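Local coordinates for protein sugar phosphate isomerase/epimerase (Parabacteroides distasonis, PDB 3OBE) that probably acts as a sugar phosphate isomerase or epimerase built on a xylose isomerase-like TIM barrel, its substrate unknown, at residues L217-A222 and M257-I262; Y58-G63 and D113-K118; G31-Q36 and R285-G290; I139-D144 and L179-K184. All coordinates share one frame; numbering follows the deposited sequence.

Interaction 1: L217-A222 and M257-I262; sequences LDVYWA and MNFPNI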
loop_
_atom_site.group_PDB
_atom_site.type_symbol
_atom_site.label_atom_id
_atom_site.label_comp_id
_atom_site.label_asym_id
_atom_site.label_seq_id
_atom_site.Cartn_x
_atom_site.Cartn_y
_atom_site.Cartn_z
ATOM N N LEU A 217 6.583 -0.429 -0.461
ATOM C CA LEU A 217 7.368 -0.247 -1.672
ATOM C C LEU A 217 6.563 -0.686 -2.869
ATOM O O LEU A 217 6.191 -1.840 -2.972
ATOM C CB LEU A 217 8.666 -1.019 -1.634
ATOM C CG LEU A 217 9.538 -0.879 -2.874
ATOM C CD1 LEU A 217 9.838 0.630 -3.183
ATOM C CD2 LEU A 217 10.749 -1.729 -2.767
ATOM N N ASP A 218 6.305 0.273 -3.741
ATOM C CA ASP A 218 5.680 -0.047 -5.053
ATOM C C ASP A 218 6.754 -0.464 -6.035
ATOM O O ASP A 218 7.507 0.360 -6.534
ATOM C CB ASP A 218 4.830 1.052 -5.636
ATOM C CG ASP A 218 3.839 0.467 -6.628
ATOM O OD1 ASP A 218 4.356 -0.066 -7.656
ATOM O OD2 ASP A 218 2.606 0.470 -6.351
ATOM N N VAL A 219 6.880 -1.780 -6.239
ATOM C CA VAL A 219 7.976 -2.277 -7.041
ATOM C C VAL A 219 7.822 -1.836 -8.497
ATOM O O VAL A 219 8.817 -1.576 -9.195
ATOM C CB VAL A 219 8.155 -3.796 -6.891
ATOM C CG1 VAL A 219 8.551 -4.104 -5.463
ATOM C CG2 VAL A 219 6.885 -4.576 -7.344
ATOM N N TYR A 220 6.583 -1.743 -8.973
ATOM C CA TYR A 220 6.335 -1.346 -10.370
ATOM C C TYR A 220 6.657 0.119 -10.584
ATOM O O TYR A 220 7.345 0.457 -11.522
ATOM C CB TYR A 220 4.886 -1.573 -10.746
ATOM C CG TYR A 220 4.515 -1.120 -12.117
ATOM C CD1 TYR A 220 4.801 -1.913 -13.264
ATOM C CD2 TYR A 220 3.847 0.090 -12.315
ATOM C CE1 TYR A 220 4.379 -1.480 -14.546
ATOM C CE2 TYR A 220 3.467 0.494 -13.578
ATOM C CZ TYR A 220 3.725 -0.286 -14.670
ATOM O OH TYR A 220 3.342 0.123 -15.911
ATOM N N TRP A 221 6.152 0.994 -9.721
ATOM C CA TRP A 221 6.385 2.420 -9.961
ATOM C C TRP A 221 7.869 2.756 -9.699
ATOM O O TRP A 221 8.388 3.714 -10.281
ATOM C CB TRP A 221 5.454 3.282 -9.106
ATOM C CG TRP A 221 3.997 3.182 -9.529
ATOM C CD1 TRP A 221 2.956 2.740 -8.754
ATOM C CD2 TRP A 221 3.418 3.508 -10.805
ATOM N NE1 TRP A 221 1.785 2.800 -9.447
ATOM C CE2 TRP A 221 2.026 3.261 -10.711
ATOM C CE3 TRP A 221 3.927 4.011 -12.008
ATOM C CZ2 TRP A 221 1.159 3.458 -11.787
ATOM C CZ3 TRP A 221 3.057 4.202 -13.060
ATOM C CH2 TRP A 221 1.690 3.920 -12.946
ATOM N N ALA A 222 8.566 1.933 -8.923
ATOM C CA ALA A 222 10.019 2.069 -8.791
ATOM C C ALA A 222 10.711 1.750 -10.135
ATOM O O ALA A 222 11.496 2.563 -10.648
ATOM C CB ALA A 222 10.547 1.155 -7.690
HETATM N N MSE A 257 9.341 -6.665 -14.891
HETATM C CA MSE A 257 9.393 -7.060 -13.482
HETATM C C MSE A 257 10.010 -8.459 -13.351
HETATM O O MSE A 257 9.658 -9.376 -14.094
HETATM C CB MSE A 257 7.977 -7.026 -12.846
HETATM C CG MSE A 257 7.134 -5.803 -13.176
HETATM SE SE MSE A 257 8.061 -4.229 -12.610
HETATM C CE MSE A 257 8.399 -4.612 -10.725
ATOM N N ASN A 258 10.918 -8.583 -12.389
ATOM C CA ASN A 258 11.505 -9.864 -12.018
ATOM C C ASN A 258 10.947 -10.254 -10.647
ATOM O O ASN A 258 11.556 -9.998 -9.606
ATOM C CB ASN A 258 13.023 -9.754 -11.994
ATOM C CG ASN A 258 13.680 -11.145 -11.953
ATOM O OD1 ASN A 258 13.150 -12.043 -11.297
ATOM N ND2 ASN A 258 14.817 -11.291 -12.579
ATOM N N PHE A 259 9.752 -10.820 -10.653
ATOM C CA PHE A 259 9.082 -11.202 -9.419
ATOM C C PHE A 259 9.853 -12.280 -8.668
ATOM O O PHE A 259 9.900 -12.227 -7.450
ATOM C CB PHE A 259 7.609 -11.536 -9.672
ATOM C CG PHE A 259 6.789 -10.308 -9.957
ATOM C CD1 PHE A 259 6.685 -9.323 -8.982
ATOM C CD2 PHE A 259 6.202 -10.098 -11.183
ATOM C CE1 PHE A 259 5.996 -8.151 -9.199
ATOM C CE2 PHE A 259 5.495 -8.896 -11.398
ATOM C CZ PHE A 259 5.383 -7.976 -10.397
ATOM N N PRO A 260 10.526 -13.214 -9.373
ATOM C CA PRO A 260 11.311 -14.184 -8.584
ATOM C C PRO A 260 12.341 -13.489 -7.709
ATOM O O PRO A 260 12.470 -13.799 -6.541
ATOM C CB PRO A 260 11.933 -15.059 -9.653
ATOM C CG PRO A 260 10.898 -15.120 -10.710
ATOM C CD PRO A 260 10.379 -13.682 -10.769
ATOM N N ASN A 261 13.026 -12.476 -8.245
ATOM C CA ASN A 261 14.000 -11.742 -7.425
ATOM C C ASN A 261 13.412 -10.824 -6.388
ATOM O O ASN A 261 13.989 -10.682 -5.318
ATOM C CB ASN A 261 14.963 -10.957 -8.289
ATOM C CG ASN A 261 15.976 -11.836 -8.985
ATOM O OD1 ASN A 261 16.197 -13.032 -8.667
ATOM N ND2 ASN A 261 16.634 -11.245 -9.970
ATOM N N ILE A 262 12.297 -10.164 -6.717
ATOM C CA ILE A 262 11.595 -9.295 -5.776
ATOM C C ILE A 262 11.120 -10.081 -4.563
ATOM O O ILE A 262 11.378 -9.680 -3.413
ATOM C CB ILE A 262 10.447 -8.551 -6.469
ATOM C CG1 ILE A 262 11.024 -7.492 -7.419
ATOM C CG2 ILE A 262 9.459 -7.946 -5.468
ATOM C CD1 ILE A 262 10.040 -6.954 -8.428
#
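Val219 fills a hollow formed by Met257, Phe259 and Ile262, joining two successive beta-alpha units of the TIM barrel: the junction of strand 213-218 with helix 219-224 and the start of helix 259-269. The two branches of the valine share the work. Val219 CG1 meets Ile262 CG2 at 3.9 Å, the two side chains reaching toward each other tip to tip, while Val219 CG2 lies 4.1 Å from Phe259 CE1. Met257, a selenomethionine, bends at both chi2 (-58°) and chi3 (-55°), and the hook closes the hollow with its methyl: CE is 3.7 Å from Val219 CG2. Tyr220 supplies the next bump. Its side chain crosses that of Met257 at about a right angle in a Met-aromatic contact, SE 5.3 Å from the ring centroid, and its hydroxyl bonds to Arg248. Asp218 caps helix 219-224 by accepting from Trp221 N through OD1, and OD2 is hydrogen-bonded to His169 NE2. No hydrogen bond joins the two segments; the tightest approach puts Met257 CE 3.4 Å from Val219 O.

Interaction 2: Y58-G63 and D113-K118; sequences YREDTG and DEFWKK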
loop_
_atom_site.group_PDB
_atom_site.type_symbol
_atom_site.label_atom_id
_atom_site.label_comp_id
_atom_site.label_asym_id
_atom_site.label_seq_id
_atom_site.Cartn_x
_atom_site.Cartn_y
_atom_site.Cartn_z
ATOM N N TYR A 58 -11.495 6.447 2.906
ATOM C CA TYR A 58 -11.758 7.046 4.214
ATOM C C TYR A 58 -12.120 8.504 4.050
ATOM O O TYR A 58 -11.465 9.204 3.324
ATOM C CB TYR A 58 -10.499 6.963 5.082
ATOM C CG TYR A 58 -10.629 7.704 6.410
ATOM C CD1 TYR A 58 -11.403 7.204 7.445
ATOM C CD2 TYR A 58 -10.005 8.936 6.615
ATOM C CE1 TYR A 58 -11.519 7.875 8.639
ATOM C CE2 TYR A 58 -10.100 9.606 7.821
ATOM C CZ TYR A 58 -10.846 9.080 8.826
ATOM O OH TYR A 58 -10.984 9.733 10.037
ATOM N N ARG A 59 -13.162 8.961 4.734
ATOM C CA ARG A 59 -13.552 10.385 4.656
ATOM C C ARG A 59 -13.385 10.982 6.033
ATOM O O ARG A 59 -13.992 10.497 6.975
ATOM C CB ARG A 59 -15.025 10.535 4.229
ATOM C CG ARG A 59 -15.329 10.058 2.818
ATOM C CD ARG A 59 -14.899 11.076 1.763
ATOM N N GLU A 60 -12.559 12.017 6.161
ATOM C CA GLU A 60 -12.234 12.546 7.471
ATOM C C GLU A 60 -13.386 13.304 8.121
ATOM O O GLU A 60 -13.406 13.445 9.323
ATOM C CB GLU A 60 -10.964 13.414 7.424
ATOM C CG GLU A 60 -11.159 14.749 6.793
ATOM C CD GLU A 60 -9.844 15.348 6.363
ATOM O OE1 GLU A 60 -9.191 14.796 5.458
ATOM O OE2 GLU A 60 -9.447 16.345 6.972
ATOM N N ASP A 61 -14.361 13.780 7.359
ATOM C CA ASP A 61 -15.465 14.543 7.992
ATOM C C ASP A 61 -16.424 13.594 8.701
ATOM O O ASP A 61 -16.812 13.866 9.844
ATOM C CB ASP A 61 -16.212 15.456 6.999
ATOM C CG ASP A 61 -16.780 14.720 5.806
ATOM O OD1 ASP A 61 -16.206 13.710 5.330
ATOM O OD2 ASP A 61 -17.836 15.178 5.315
ATOM N N THR A 62 -16.754 12.472 8.044
ATOM C CA THR A 62 -17.723 11.509 8.577
ATOM C C THR A 62 -17.097 10.299 9.240
ATOM O O THR A 62 -17.766 9.587 9.964
ATOM C CB THR A 62 -18.637 10.984 7.457
ATOM O OG1 THR A 62 -17.848 10.346 6.446
ATOM C CG2 THR A 62 -19.461 12.135 6.837
ATOM N N GLY A 63 -15.825 10.026 8.955
ATOM C CA GLY A 63 -15.213 8.815 9.444
ATOM C C GLY A 63 -15.661 7.524 8.770
ATOM O O GLY A 63 -15.324 6.440 9.243
ATOM N N ASP A 113 -1.934 16.066 12.953
ATOM C CA ASP A 113 -2.123 15.175 14.089
ATOM C C ASP A 113 -3.608 14.889 14.275
ATOM O O ASP A 113 -3.990 13.746 14.569
ATOM C CB ASP A 113 -1.613 15.776 15.395
ATOM C CG ASP A 113 -0.102 15.930 15.463
ATOM O OD1 ASP A 113 0.631 15.454 14.584
ATOM O OD2 ASP A 113 0.355 16.521 16.501
ATOM N N GLU A 114 -4.461 15.914 14.161
ATOM C CA GLU A 114 -5.921 15.693 14.378
ATOM C C GLU A 114 -6.494 14.726 13.364
ATOM O O GLU A 114 -7.259 13.828 13.729
ATOM C CB GLU A 114 -6.719 17.010 14.381
ATOM C CG GLU A 114 -6.416 17.875 15.581
ATOM C CD GLU A 114 -6.594 17.141 16.933
ATOM O OE1 GLU A 114 -7.627 16.438 17.096
ATOM O OE2 GLU A 114 -5.686 17.234 17.806
ATOM N N PHE A 115 -6.072 14.862 12.107
ATOM C CA PHE A 115 -6.475 13.942 11.058
ATOM C C PHE A 115 -6.090 12.528 11.452
ATOM O O PHE A 115 -6.908 11.597 11.383
ATOM C CB PHE A 115 -5.805 14.277 9.718
ATOM C CG PHE A 115 -6.042 13.240 8.661
ATOM C CD1 PHE A 115 -7.176 13.295 7.862
ATOM C CD2 PHE A 115 -5.151 12.170 8.485
ATOM C CE1 PHE A 115 -7.430 12.308 6.910
ATOM C CE2 PHE A 115 -5.379 11.191 7.545
ATOM C CZ PHE A 115 -6.538 11.235 6.755
ATOM N N TRP A 116 -4.817 12.353 11.798
ATOM C CA TRP A 116 -4.312 10.991 12.051
ATOM C C TRP A 116 -4.891 10.378 13.323
ATOM O O TRP A 116 -5.093 9.172 13.383
ATOM C CB TRP A 116 -2.785 10.963 12.021
ATOM C CG TRP A 116 -2.251 11.117 10.625
ATOM C CD1 TRP A 116 -1.580 12.175 10.107
ATOM C CD2 TRP A 116 -2.426 10.197 9.536
ATOM N NE1 TRP A 116 -1.311 11.988 8.782
ATOM C CE2 TRP A 116 -1.813 10.776 8.398
ATOM C CE3 TRP A 116 -3.014 8.941 9.407
ATOM C CZ2 TRP A 116 -1.775 10.125 7.167
ATOM C CZ3 TRP A 116 -3.016 8.328 8.201
ATOM C CH2 TRP A 116 -2.409 8.930 7.065
ATOM N N LYS A 117 -5.150 11.210 14.343
ATOM C CA LYS A 117 -5.758 10.707 15.589
ATOM C C LYS A 117 -7.164 10.159 15.290
ATOM O O LYS A 117 -7.529 9.033 15.684
ATOM C CB LYS A 117 -5.792 11.785 16.674
ATOM C CG LYS A 117 -4.491 12.093 17.302
ATOM C CD LYS A 117 -4.634 13.301 18.234
ATOM C CE LYS A 117 -3.341 13.612 18.983
ATOM N NZ LYS A 117 -3.605 14.594 20.079
ATOM N N LYS A 118 -7.975 10.940 14.596
ATOM C CA LYS A 118 -9.323 10.488 14.320
ATOM C C LYS A 118 -9.325 9.270 13.421
ATOM O O LYS A 118 -10.068 8.272 13.667
ATOM C CB LYS A 118 -10.159 11.626 13.707
ATOM C CG LYS A 118 -11.519 11.177 13.278
ATOM C CD LYS A 118 -12.412 12.355 12.861
ATOM C CE LYS A 118 -13.836 11.890 12.545
ATOM N NZ LYS A 118 -14.463 11.217 13.711
HETATM O O HOH W 1 -9.458 11.949 10.231
#
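A mixed aromatic and polar surface contact sets Tyr58 and Glu60, in the loop after strand 52-55, against Phe115 and Lys118 of the outer helix 109-126 of the TIM barrel. Phe115 CE1 comes to the edge of the Tyr58 ring, near its plane, 3.9 Å from Tyr58 CE2; the two rings stand nearly perpendicular, with planes at 85°. Glu60 crosses Phe115 at about a right angle, CB and the carboxylate both touching the CD1-CE1 side, with Glu60 OE1 3.4 Å from Phe115 CE1. That same oxygen accepts from Ser100 N. Lys118 contributes its aliphatic chain: CG, anti to the backbone N (chi1 174°), lies 3.6 Å from Tyr58 OH, and CE is 3.6 Å from Glu60 O. A water in the plane of the Tyr58 ring bridges Tyr58 OH (2.7 Å) and Phe115 O (2.8 Å), donating to the carbonyl. Beyond the contact, Tyr58 packs on Ala119, Ile122 and His123 farther along helix 109-126, while Trp116 packs on Met131 and Gln133 of strand 130-133 and on Ala155 of helix 142-160.

Interaction 3: G31-Q36 and R285-G290; sequences GQELLQ and RTQFEG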
loop_
_atom_site.group_PDB
_atom_site.type_symbol
_atom_site.label_atom_id
_atom_site.label_comp_id
_atom_site.label_asym_id
_atom_site.label_seq_id
_atom_site.Cartn_x
_atom_site.Cartn_y
_atom_site.Cartn_z
ATOM N N GLY A 31 -12.525 -1.188 -8.643
ATOM C CA GLY A 31 -13.510 -0.102 -8.535
ATOM C C GLY A 31 -14.920 -0.557 -8.305
ATOM O O GLY A 31 -15.256 -1.277 -7.315
ATOM N N GLN A 32 -15.749 -0.235 -9.291
ATOM C CA GLN A 32 -17.178 -0.445 -9.179
ATOM C C GLN A 32 -17.528 -1.913 -9.313
ATOM O O GLN A 32 -18.613 -2.308 -8.923
ATOM C CB GLN A 32 -17.933 0.427 -10.215
ATOM C CG GLN A 32 -17.935 1.902 -9.834
ATOM C CD GLN A 32 -18.729 2.166 -8.553
ATOM O OE1 GLN A 32 -19.779 1.549 -8.308
ATOM N NE2 GLN A 32 -18.211 3.055 -7.713
ATOM N N GLU A 33 -16.612 -2.741 -9.844
ATOM C CA GLU A 33 -16.978 -4.149 -10.054
ATOM C C GLU A 33 -17.208 -4.852 -8.725
ATOM O O GLU A 33 -18.059 -5.745 -8.650
ATOM C CB GLU A 33 -15.928 -4.918 -10.846
ATOM C CG GLU A 33 -15.693 -4.360 -12.208
ATOM C CD GLU A 33 -14.628 -5.096 -13.003
ATOM O OE1 GLU A 33 -14.409 -6.322 -12.760
ATOM O OE2 GLU A 33 -14.058 -4.427 -13.907
ATOM N N LEU A 34 -16.486 -4.429 -7.694
ATOM C CA LEU A 34 -16.645 -4.992 -6.344
ATOM C C LEU A 34 -17.816 -4.303 -5.625
ATOM O O LEU A 34 -18.697 -4.972 -5.112
ATOM C CB LEU A 34 -15.349 -4.867 -5.521
ATOM C CG LEU A 34 -15.345 -5.437 -4.090
ATOM C CD1 LEU A 34 -15.780 -6.907 -4.026
ATOM C CD2 LEU A 34 -13.954 -5.248 -3.400
ATOM N N LEU A 35 -17.828 -2.973 -5.654
ATOM C CA LEU A 35 -18.802 -2.169 -4.912
ATOM C C LEU A 35 -20.238 -2.486 -5.275
ATOM O O LEU A 35 -21.109 -2.460 -4.406
ATOM C CB LEU A 35 -18.526 -0.672 -5.082
ATOM C CG LEU A 35 -17.186 -0.141 -4.555
ATOM C CD1 LEU A 35 -16.958 1.261 -5.091
ATOM C CD2 LEU A 35 -17.112 -0.182 -3.051
ATOM N N GLN A 36 -20.484 -2.839 -6.534
ATOM C CA GLN A 36 -21.834 -3.129 -7.013
ATOM C C GLN A 36 -22.390 -4.481 -6.549
ATOM O O GLN A 36 -23.599 -4.722 -6.673
ATOM C CB GLN A 36 -21.874 -3.085 -8.548
ATOM C CG GLN A 36 -21.320 -4.363 -9.229
ATOM C CD GLN A 36 -21.046 -4.189 -10.727
ATOM O OE1 GLN A 36 -21.303 -3.122 -11.305
ATOM N NE2 GLN A 36 -20.518 -5.246 -11.363
ATOM N N ARG A 285 -11.146 -5.720 -20.947
ATOM C CA ARG A 285 -11.394 -6.820 -20.023
ATOM C C ARG A 285 -11.847 -6.268 -18.668
ATOM O O ARG A 285 -11.710 -5.076 -18.364
ATOM C CB ARG A 285 -10.139 -7.663 -19.865
ATOM C CG ARG A 285 -9.660 -8.318 -21.188
ATOM C CD ARG A 285 -8.290 -8.900 -20.972
ATOM N NE ARG A 285 -7.277 -7.846 -20.912
ATOM C CZ ARG A 285 -5.967 -8.053 -20.990
ATOM N NH1 ARG A 285 -5.498 -9.284 -21.041
ATOM N NH2 ARG A 285 -5.136 -7.028 -20.960
ATOM N N THR A 286 -12.362 -7.157 -17.836
ATOM C CA THR A 286 -12.759 -6.759 -16.490
ATOM C C THR A 286 -11.564 -6.704 -15.554
ATOM O O THR A 286 -10.604 -7.471 -15.677
ATOM C CB THR A 286 -13.821 -7.723 -15.888
ATOM O OG1 THR A 286 -13.266 -9.039 -15.713
ATOM C CG2 THR A 286 -15.042 -7.808 -16.748
ATOM N N GLN A 287 -11.659 -5.843 -14.539
ATOM C CA GLN A 287 -10.674 -5.870 -13.467
ATOM C C GLN A 287 -10.697 -7.189 -12.732
ATOM O O GLN A 287 -9.624 -7.681 -12.353
ATOM C CB GLN A 287 -10.882 -4.693 -12.512
ATOM C CG GLN A 287 -10.631 -3.333 -13.187
ATOM C CD GLN A 287 -9.222 -3.222 -13.712
ATOM O OE1 GLN A 287 -8.986 -3.396 -14.903
ATOM N NE2 GLN A 287 -8.277 -2.935 -12.837
ATOM N N PHE A 288 -11.878 -7.782 -12.553
ATOM C CA PHE A 288 -11.919 -9.109 -11.880
ATOM C C PHE A 288 -11.046 -10.113 -12.582
ATOM O O PHE A 288 -10.344 -10.869 -11.929
ATOM C CB PHE A 288 -13.322 -9.655 -11.698
ATOM C CG PHE A 288 -13.833 -9.482 -10.312
ATOM C CD1 PHE A 288 -13.302 -10.224 -9.279
ATOM C CD2 PHE A 288 -14.817 -8.559 -10.031
ATOM C CE1 PHE A 288 -13.772 -10.068 -7.993
ATOM C CE2 PHE A 288 -15.273 -8.388 -8.722
ATOM C CZ PHE A 288 -14.740 -9.163 -7.723
ATOM N N GLU A 289 -11.106 -10.152 -13.907
ATOM C CA GLU A 289 -10.256 -11.072 -14.656
ATOM C C GLU A 289 -8.802 -10.890 -14.349
ATOM O O GLU A 289 -8.094 -11.849 -14.070
ATOM C CB GLU A 289 -10.499 -10.964 -16.155
ATOM C CG GLU A 289 -9.606 -11.982 -16.911
ATOM C CD GLU A 289 -9.681 -11.903 -18.402
ATOM O OE1 GLU A 289 -10.510 -11.131 -18.931
ATOM O OE2 GLU A 289 -8.828 -12.605 -19.038
ATOM N N GLY A 290 -8.348 -9.650 -14.381
ATOM C CA GLY A 290 -6.921 -9.340 -14.141
ATOM C C GLY A 290 -6.508 -9.681 -12.727
ATOM O O GLY A 290 -5.446 -10.260 -12.507
#
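Glu33 binds the first turn of helix 287-300 with its carboxylate, joining the short helix 32-35 near the start of the TIM barrel chain to the last barrel helix. Gly31 precedes helix 32-35 at the N-cap position. At Glu33 the chain runs extended beyond CG, with CD anti to CA (chi2 179°), and carries both oxygens to the backbone N-H groups across the contact. Glu33 OE2 accepts from Gln287 N at 2.9 Å and Glu33 OE1 from Phe288 N at 2.9 Å, each on the syn side but tilted out of the carboxylate plane, by 20° and 33°. The pair holds the carboxylate at two points, and the helix N-terminus would be expected to favour its negative charge. Nearer the backbone, Glu33 CB packs 3.9 Å from Phe288 CD2, and Glu33 O lies in plane at the edge of that ring. Leu34 follows with a looser touch, CD1 4.5 Å from Phe288 CZ. Thr286 caps helix 287-300 by accepting from Glu289 N through OG1, 3.0 Å away. Gln287 turns its amide elsewhere, to Ser29, Glu279, Asp281 and Trp249, while Phe288 also packs on Arg44 and Leu45 of helix 38-48, wedged between that helix and helix 32-35.

Interaction 4: I139-D144 and L179-K184; sequences IENEDD and LKAGEK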
loop_
_atom_site.group_PDB
_atom_site.type_symbol
_atom_site.label_atom_id
_atom_site.label_comp_id
_atom_site.label_asym_id
_atom_site.label_seq_id
_atom_site.Cartn_x
_atom_site.Cartn_y
_atom_site.Cartn_z
ATOM N N ILE A 139 7.224 18.512 -3.096
ATOM C CA ILE A 139 8.602 18.497 -2.625
ATOM C C ILE A 139 9.487 19.120 -3.654
ATOM O O ILE A 139 9.671 18.541 -4.726
ATOM C CB ILE A 139 9.111 17.028 -2.339
ATOM C CG1 ILE A 139 8.145 16.249 -1.453
ATOM C CG2 ILE A 139 10.588 17.060 -1.835
ATOM C CD1 ILE A 139 8.038 16.661 -0.104
ATOM N N GLU A 140 9.972 20.318 -3.361
ATOM C CA GLU A 140 10.809 21.028 -4.322
ATOM C C GLU A 140 12.241 21.151 -3.893
ATOM O O GLU A 140 13.108 21.425 -4.721
ATOM C CB GLU A 140 10.182 22.374 -4.620
ATOM C CG GLU A 140 8.930 22.082 -5.409
ATOM C CD GLU A 140 7.972 23.242 -5.632
ATOM O OE1 GLU A 140 7.922 24.193 -4.814
ATOM O OE2 GLU A 140 7.215 23.099 -6.640
ATOM N N ASN A 141 12.492 20.923 -2.610
ATOM C CA ASN A 141 13.855 20.893 -2.089
ATOM C C ASN A 141 13.896 19.978 -0.864
ATOM O O ASN A 141 12.852 19.458 -0.408
ATOM C CB ASN A 141 14.381 22.313 -1.803
ATOM C CG ASN A 141 13.616 23.018 -0.710
ATOM O OD1 ASN A 141 13.137 22.394 0.234
ATOM N ND2 ASN A 141 13.564 24.357 -0.789
ATOM N N GLU A 142 15.094 19.780 -0.326
ATOM C CA GLU A 142 15.292 18.931 0.849
ATOM C C GLU A 142 14.452 19.358 2.035
ATOM O O GLU A 142 13.865 18.501 2.690
ATOM C CB GLU A 142 16.766 18.884 1.300
ATOM C CG GLU A 142 17.612 17.927 0.516
ATOM C CD GLU A 142 18.911 17.553 1.231
ATOM O OE1 GLU A 142 19.035 17.753 2.466
ATOM O OE2 GLU A 142 19.830 17.072 0.530
ATOM N N ASP A 143 14.376 20.664 2.292
ATOM C CA ASP A 143 13.655 21.159 3.473
ATOM C C ASP A 143 12.190 20.722 3.428
ATOM O O ASP A 143 11.650 20.311 4.449
ATOM C CB ASP A 143 13.727 22.688 3.641
ATOM C CG ASP A 143 15.129 23.180 4.074
ATOM O OD1 ASP A 143 15.995 22.347 4.486
ATOM O OD2 ASP A 143 15.336 24.404 3.994
ATOM N N ASP A 144 11.580 20.738 2.230
ATOM C CA ASP A 144 10.196 20.292 2.092
ATOM C C ASP A 144 10.068 18.832 2.485
ATOM O O ASP A 144 9.105 18.453 3.139
ATOM C CB ASP A 144 9.728 20.426 0.645
ATOM C CG ASP A 144 9.685 21.854 0.148
ATOM O OD1 ASP A 144 9.679 22.817 0.934
ATOM O OD2 ASP A 144 9.679 21.968 -1.087
ATOM N N LEU A 179 17.406 19.137 -4.678
ATOM C CA LEU A 179 18.538 19.813 -4.117
ATOM C C LEU A 179 18.201 20.378 -2.742
ATOM O O LEU A 179 17.024 20.470 -2.370
ATOM C CB LEU A 179 18.953 20.969 -5.026
ATOM C CG LEU A 179 19.549 20.593 -6.390
ATOM C CD1 LEU A 179 19.985 21.833 -7.121
ATOM C CD2 LEU A 179 20.678 19.630 -6.194
ATOM N N LYS A 180 19.207 20.824 -2.001
ATOM C CA LYS A 180 18.960 21.646 -0.811
ATOM C C LYS A 180 18.518 23.038 -1.200
ATOM O O LYS A 180 18.835 23.511 -2.267
ATOM C CB LYS A 180 20.210 21.728 0.073
ATOM C CG LYS A 180 20.534 20.393 0.721
ATOM C CD LYS A 180 21.745 20.536 1.635
ATOM C CE LYS A 180 21.825 19.359 2.587
ATOM N NZ LYS A 180 21.936 18.092 1.799
ATOM N N ALA A 181 17.765 23.691 -0.327
ATOM C CA ALA A 181 17.538 25.131 -0.471
ATOM C C ALA A 181 18.891 25.810 -0.553
ATOM O O ALA A 181 19.795 25.476 0.224
ATOM C CB ALA A 181 16.724 25.664 0.714
ATOM N N GLY A 182 19.023 26.762 -1.472
ATOM C CA GLY A 182 20.218 27.523 -1.696
ATOM C C GLY A 182 21.304 26.831 -2.488
ATOM O O GLY A 182 22.334 27.414 -2.731
ATOM N N GLU A 183 21.089 25.579 -2.876
ATOM C CA GLU A 183 22.132 24.806 -3.529
ATOM C C GLU A 183 22.244 25.219 -4.956
ATOM O O GLU A 183 21.239 25.268 -5.659
ATOM C CB GLU A 183 21.861 23.306 -3.419
ATOM C CG GLU A 183 22.997 22.470 -3.946
ATOM C CD GLU A 183 22.876 21.008 -3.560
ATOM O OE1 GLU A 183 21.857 20.593 -2.966
ATOM O OE2 GLU A 183 23.829 20.259 -3.866
ATOM N N LYS A 184 23.463 25.509 -5.395
ATOM C CA LYS A 184 23.716 25.931 -6.766
ATOM C C LYS A 184 23.278 24.784 -7.725
ATOM O O LYS A 184 23.713 23.656 -7.572
ATOM C CB LYS A 184 25.200 26.288 -6.910
ATOM C CG LYS A 184 25.579 27.026 -8.183
ATOM C CD LYS A 184 27.072 27.344 -8.242
HETATM O O HOH W 2 15.434 20.906 -5.884
HETATM O O HOH W 3 17.526 22.282 2.404
#
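Glu142 N, in the first turn of helix 142-160, gives its proton to Leu179 O at 2.9 Å, a backbone bond that joins a helix start closed by a capping box to the residue just before a type II beta turn, Lys180 to Glu183, at the periphery of the TIM barrel. Other hydrogen bonds shape each side. In the capping box, Asn141 OD1 accepts from Asp144 N nearly along the C=O axis, and Asp144 OD2 returns a weak bond to Asn141 N while taking a stronger one from Glu140 N on its anti lone pair. Across the turn, Lys180 N donates to Glu183 OE1, so Glu183 helps fix the backbone that bears the lysine. Among the charged groups, a salt bridge belongs to one of two conformers of Glu142 and is therefore less certain: in it Lys180 NZ donates to Glu142 OE2 at 2.7 Å, on the syn side but 32° out of the carboxylate plane. The lysine turns at chi4 (59°), which swings NZ onto the carboxylate. Two waters add bridges: one links Glu140 O to Leu179 N; the other accepts from Ala181 N and donates weakly to Asp143 OD1. Last, a methyl rests against polar groups: Ala181 CB touches both Asn141 ND2 (3.7 Å) and Asp143 OD2 (3.8 Å).

Overall arrangement
The four contacts are spread around one TIM barrel and none touches another. Interaction 3 brings together the two ends of the barrel chain, and interactions 1, 2 and 4 are nested inside the loop it closes, following in the order 2, 4, 1. Interactions 1 and 2 lie on opposite sides of the chain's centre, their centres about 32 Å apart; interactions 3 and 4 are also opposite, their centres about 42 Å apart. Interaction 1 lies nearest the centre of the chain, with its own centre about 13 Å away, and interaction 4 farthest, about 27 Å. A bound ethanol, probably from the crystallisation liquor, lies about 4 Å from the side chain of Gln287 in interaction 3.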